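Local coordinates for protein porin (PDB 3T24) that forms an outer-membrane beta-barrel channel of the OprD family and probably lets small carboxylate-bearing solutes cross the outer membrane, at residues Pro134-Gly139 with Lys159-Asp164; Asp170-Gly175 with Tyr287-Asp292. All coordinates share one frame; numbering follows the deposited sequence.

Contact 1. Residues Pro134-Gly139 with Lys159-Asp164. With SO4 (sulfate ion), chain F.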
# COMPACT_ATOMS: atom_id res chain seq x y z
N PRO A 134 -9.37 -5.99 -1.50
CA PRO A 134 -8.50 -5.31 -0.53
C PRO A 134 -8.29 -6.13 0.74
O PRO A 134 -9.14 -6.90 1.16
CB PRO A 134 -9.27 -4.01 -0.21
CG PRO A 134 -10.69 -4.30 -0.54
CD PRO A 134 -10.67 -5.31 -1.69
N GLN A 135 -7.11 -5.96 1.32
CA GLN A 135 -6.84 -6.40 2.68
C GLN A 135 -7.61 -5.45 3.60
O GLN A 135 -7.60 -4.24 3.39
CB GLN A 135 -5.32 -6.29 2.94
CG GLN A 135 -4.86 -6.63 4.34
CD GLN A 135 -3.38 -6.31 4.56
OE1 GLN A 135 -2.91 -5.25 4.15
NE2 GLN A 135 -2.66 -7.23 5.20
N THR A 136 -8.30 -5.98 4.61
CA THR A 136 -8.98 -5.14 5.57
C THR A 136 -8.64 -5.57 6.99
O THR A 136 -8.12 -6.65 7.20
CB THR A 136 -10.52 -5.23 5.44
OG1 THR A 136 -10.95 -6.52 5.88
CG2 THR A 136 -10.98 -4.98 3.99
N PHE A 137 -8.99 -4.73 7.96
CA PHE A 137 -8.71 -5.01 9.37
C PHE A 137 -9.96 -4.83 10.23
O PHE A 137 -10.88 -4.12 9.84
CB PHE A 137 -7.60 -4.08 9.88
CG PHE A 137 -6.26 -4.33 9.25
CD1 PHE A 137 -5.93 -3.76 8.04
CD2 PHE A 137 -5.34 -5.16 9.86
CE1 PHE A 137 -4.73 -4.02 7.45
CE2 PHE A 137 -4.11 -5.42 9.28
CZ PHE A 137 -3.80 -4.83 8.08
N GLN A 138 -9.97 -5.46 11.39
CA GLN A 138 -11.02 -5.21 12.38
C GLN A 138 -10.41 -4.47 13.56
O GLN A 138 -9.34 -4.82 14.05
CB GLN A 138 -11.65 -6.52 12.85
CG GLN A 138 -12.19 -7.40 11.74
CD GLN A 138 -13.44 -6.82 11.10
OE1 GLN A 138 -14.38 -6.44 11.80
NE2 GLN A 138 -13.45 -6.74 9.78
N GLY A 139 -11.09 -3.44 14.04
CA GLY A 139 -10.60 -2.71 15.19
C GLY A 139 -11.33 -1.41 15.35
O GLY A 139 -12.49 -1.30 15.00
N LYS A 159 -7.40 -7.79 14.10
CA LYS A 159 -7.58 -8.89 13.16
C LYS A 159 -7.37 -8.36 11.76
O LYS A 159 -7.63 -7.18 11.49
CB LYS A 159 -9.02 -9.41 13.24
CG LYS A 159 -9.34 -10.20 14.48
CD LYS A 159 -8.87 -11.60 14.26
CE LYS A 159 -8.14 -12.12 15.47
NZ LYS A 159 -9.10 -12.44 16.54
N VAL A 160 -6.92 -9.24 10.88
CA VAL A 160 -6.71 -8.87 9.50
C VAL A 160 -7.46 -9.85 8.63
O VAL A 160 -7.61 -11.04 8.98
CB VAL A 160 -5.21 -8.86 9.14
CG1 VAL A 160 -4.58 -10.21 9.43
CG2 VAL A 160 -5.01 -8.45 7.69
N ASN A 161 -7.99 -9.34 7.53
CA ASN A 161 -8.66 -10.18 6.55
C ASN A 161 -7.89 -9.99 5.29
O ASN A 161 -8.00 -8.94 4.63
CB ASN A 161 -10.14 -9.79 6.36
CG ASN A 161 -10.88 -10.73 5.39
OD1 ASN A 161 -10.36 -11.06 4.32
ND2 ASN A 161 -12.08 -11.17 5.78
N GLN A 162 -7.07 -10.98 4.98
CA GLN A 162 -6.16 -10.89 3.86
C GLN A 162 -6.96 -10.88 2.56
O GLN A 162 -8.10 -11.33 2.51
CB GLN A 162 -5.16 -12.04 3.88
CG GLN A 162 -4.37 -12.18 5.17
CD GLN A 162 -3.37 -11.04 5.39
OE1 GLN A 162 -3.42 -10.02 4.70
NE2 GLN A 162 -2.46 -11.22 6.35
N ARG A 163 -6.34 -10.36 1.51
CA ARG A 163 -6.99 -10.19 0.22
C ARG A 163 -7.56 -11.48 -0.40
O ARG A 163 -8.56 -11.45 -1.11
CB ARG A 163 -5.98 -9.58 -0.73
CG ARG A 163 -4.71 -10.41 -0.83
CD ARG A 163 -3.74 -9.77 -1.76
NE ARG A 163 -2.50 -10.52 -1.91
CZ ARG A 163 -1.39 -10.00 -2.43
NH1 ARG A 163 -1.41 -8.73 -2.82
NH2 ARG A 163 -0.27 -10.72 -2.55
N ASP A 164 -6.91 -12.61 -0.15
CA ASP A 164 -7.32 -13.88 -0.76
C ASP A 164 -8.11 -14.72 0.23
O ASP A 164 -8.43 -15.88 -0.03
CB ASP A 164 -6.07 -14.65 -1.16
CG ASP A 164 -5.14 -14.87 0.02
OD1 ASP A 164 -5.26 -15.93 0.67
OD2 ASP A 164 -4.31 -13.97 0.32
S SO4 F . 1.40 -8.06 -4.52
O1 SO4 F . 2.07 -6.78 -4.27
O2 SO4 F . 0.14 -7.85 -5.23
O3 SO4 F . 2.21 -8.94 -5.35
O4 SO4 F . 1.15 -8.69 -3.22

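Contact 2. Residues Asp170-Gly175 with Tyr287-Asp292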
# COMPACT_ATOMS: atom_id res chain seq x y z
N ASP A 170 -5.45 -13.49 13.32
CA ASP A 170 -4.37 -12.76 13.99
C ASP A 170 -3.31 -12.32 12.98
O ASP A 170 -3.07 -12.99 11.99
CB ASP A 170 -3.72 -13.59 15.11
CG ASP A 170 -4.63 -13.75 16.32
OD1 ASP A 170 -5.54 -12.92 16.54
OD2 ASP A 170 -4.43 -14.72 17.08
N MET A 171 -2.67 -11.19 13.26
CA MET A 171 -1.64 -10.64 12.39
C MET A 171 -0.25 -11.25 12.62
O MET A 171 0.03 -11.85 13.66
CB MET A 171 -1.57 -9.12 12.59
CG MET A 171 -2.83 -8.41 12.13
SD MET A 171 -2.95 -6.72 12.75
CE MET A 171 -3.72 -7.05 14.33
N THR A 172 0.61 -11.11 11.62
CA THR A 172 1.99 -11.49 11.80
C THR A 172 2.86 -10.45 11.12
O THR A 172 2.36 -9.43 10.63
CB THR A 172 2.34 -12.90 11.23
OG1 THR A 172 2.00 -12.98 9.84
CG2 THR A 172 1.62 -14.02 11.97
N ILE A 173 4.15 -10.73 11.08
CA ILE A 173 5.09 -9.81 10.48
C ILE A 173 5.50 -10.35 9.11
O ILE A 173 5.53 -11.56 8.89
CB ILE A 173 6.33 -9.63 11.37
CG1 ILE A 173 7.05 -8.33 11.03
CG2 ILE A 173 7.29 -10.88 11.24
CD1 ILE A 173 8.27 -8.05 11.90
N THR A 174 5.80 -9.47 8.19
CA THR A 174 6.36 -9.93 6.92
C THR A 174 7.74 -10.54 7.17
O THR A 174 8.61 -9.91 7.76
CB THR A 174 6.49 -8.77 5.95
OG1 THR A 174 5.24 -8.08 5.88
CG2 THR A 174 6.90 -9.30 4.54
N GLY A 175 7.94 -11.78 6.72
CA GLY A 175 9.21 -12.44 6.93
C GLY A 175 9.82 -12.94 5.64
O GLY A 175 9.35 -12.62 4.55
N TYR A 287 7.01 -4.66 8.85
CA TYR A 287 5.61 -4.31 8.51
C TYR A 287 4.66 -5.50 8.55
O TYR A 287 5.08 -6.64 8.38
CB TYR A 287 5.51 -3.56 7.17
CG TYR A 287 5.99 -4.32 5.93
CD1 TYR A 287 5.10 -4.73 4.94
CD2 TYR A 287 7.34 -4.57 5.72
CE1 TYR A 287 5.54 -5.38 3.79
CE2 TYR A 287 7.79 -5.22 4.58
CZ TYR A 287 6.88 -5.63 3.62
OH TYR A 287 7.32 -6.29 2.48
N ILE A 288 3.38 -5.22 8.81
CA ILE A 288 2.38 -6.28 8.96
C ILE A 288 2.38 -7.18 7.73
O ILE A 288 2.41 -6.71 6.60
CB ILE A 288 0.94 -5.73 9.25
CG1 ILE A 288 0.91 -5.04 10.62
CG2 ILE A 288 -0.11 -6.84 9.23
CD1 ILE A 288 -0.10 -3.92 10.71
N ASN A 289 2.38 -8.49 7.98
CA ASN A 289 2.37 -9.45 6.90
C ASN A 289 1.07 -9.31 6.09
O ASN A 289 -0.02 -9.38 6.65
CB ASN A 289 2.49 -10.85 7.47
CG ASN A 289 2.60 -11.89 6.38
OD1 ASN A 289 3.24 -11.66 5.37
ND2 ASN A 289 1.95 -13.01 6.56
N GLY A 290 1.20 -9.12 4.78
CA GLY A 290 0.06 -8.91 3.92
C GLY A 290 -0.08 -7.45 3.54
O GLY A 290 -0.62 -7.14 2.48
N ALA A 291 0.41 -6.54 4.37
CA ALA A 291 0.30 -5.14 4.01
C ALA A 291 1.43 -4.76 3.08
O ALA A 291 2.32 -5.57 2.82
CB ALA A 291 0.31 -4.26 5.25
N ASP A 292 1.38 -3.53 2.57
CA ASP A 292 2.47 -2.91 1.82
C ASP A 292 3.38 -2.12 2.74
O ASP A 292 2.90 -1.39 3.64
CB ASP A 292 1.93 -1.90 0.80
CG ASP A 292 1.08 -2.55 -0.28
OD1 ASP A 292 1.06 -3.79 -0.36
OD2 ASP A 292 0.43 -1.79 -1.05
O HOH W 1 -0.84 -10.03 9.30
O HOH W 2 8.49 -7.20 8.14
O HOH W 3 3.34 -8.07 3.46
O HOH W 4 5.86 -13.03 5.32

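Contact 1. Residues Pro134-Gly139 with Lys159-Asp164
Thr136 and Asn161 form an antiparallel hydrogen-bonded pair. Asn161 N donates to Thr136 O at 2.7 Å, and Thr136 N donates back to Asn161 O. A third backbone bond, from Gln138 N to Lys159 O, joins the next hydrogen-bonded pair. Phe137 and Val160 sit between them as a non-hydrogen-bonded pair. There Phe137 CA approaches Lys159 O at 3.2 Å, a CA-H...O contact.

One side-chain hydrogen bond crosses the contact. Gln135 NE2 reaches Gln162 OE1 at 2.9 Å, and the N-H...O angle of 135° makes it rather bent. The two side chains lie side by side and point the same way, with their amide planes 26° apart. Gln135 is extended, with CG anti to the backbone N (chi1 177°). Its OE1 accepts from Asn128 N, so both ends of this buried amide are held.

The apolar packing is on the face of Phe137 and Val160. Val160 CG2 lies over one face of the Phe137 ring, 4.0 Å from its centroid, in a CH-pi contact. Its closest ring atom is Phe137 CE2. On the other face of the strand pair, Thr136 OG1 touches Asn161 CB at 3.4 Å and is hydrogen-bonded to Glu99. Gln138 CB meets Lys159 CB nearby.

Past the strand end, Arg163 extends to a sulfate ion, probably from the crystallisation liquor. Its NH1 and NH2 both bond sulfate O4, which lies at the guanidinium edge. Ser130, Arg131 and Arg391 also bind the sulfate, and Asn128 takes a further bond from Arg163 NH1.

Strand 136-138 pairs with the end of strand 150-161 where the porin barrel wall passes into long connections. The arginines round the sulfate are consistent with an anion-attracting channel lining.

Contact 2. Residues Asp170-Gly175 with Tyr287-Asp292
Thr174 grips Tyr287 O with two hydrogen bonds. Thr174 N donates to it at 2.9 Å, nearly in line with the carbonyl bond. Thr174 OG1 donates at the same distance from above the carbonyl plane. A chi1 of -51° sets OG1 beside its own backbone N, so both donors reach one acceptor. Asn289 N donates to Thr172 O at 2.8 Å in an almost straight bond. Asn289 ND2 adds a weak bond to Thr172 OG1.

Four waters bridge the segments. One joins Thr172 N to Asn289 O. Another links Thr174 OG1 with Gly290 N and Ala291 O.

Thr174 also packs over one face of the Tyr287 ring. Its CB lies 4.0 Å from the centroid, 12° off the ring normal, a CH-pi contact. The hydroxyl of Tyr287 reaches past the contact to Asp303. Farther out, Met171 CG meets Ile288 CG2 at 4.3 Å, and Phe192 of strand 192-200 touches both residues.

Ile288 to Ala291 form a type II beta turn, with Gly290 at its third position. The contact ties the loop between strands 150-161 and 192-200 to that between 270-280 and 310-319. Long loops packed together are typical of porins, where they probably help shape the channel.

Both contacts are partly buried, but they join different elements. Contact 1 pairs strands near in sequence and continues into loops. Contact 2 brings together two loops more than a hundred residues apart. Regular strand bonds and an arginine-bound sulfate mark contact 1, whereas contact 2 has a single backbone bridge, threonine hydroxyl bonds and bridging waters. Both carry a side chain over a ring face. The two meet directly. Gln162 NE2 probably donates to Asn289 O at 3.1 Å, so Gln162 serves both contacts. Gln135 packs against Gly290 and Ala291, at the turn of contact 2. A long, weak ion pair between Lys159 and Asp170 gives a further link.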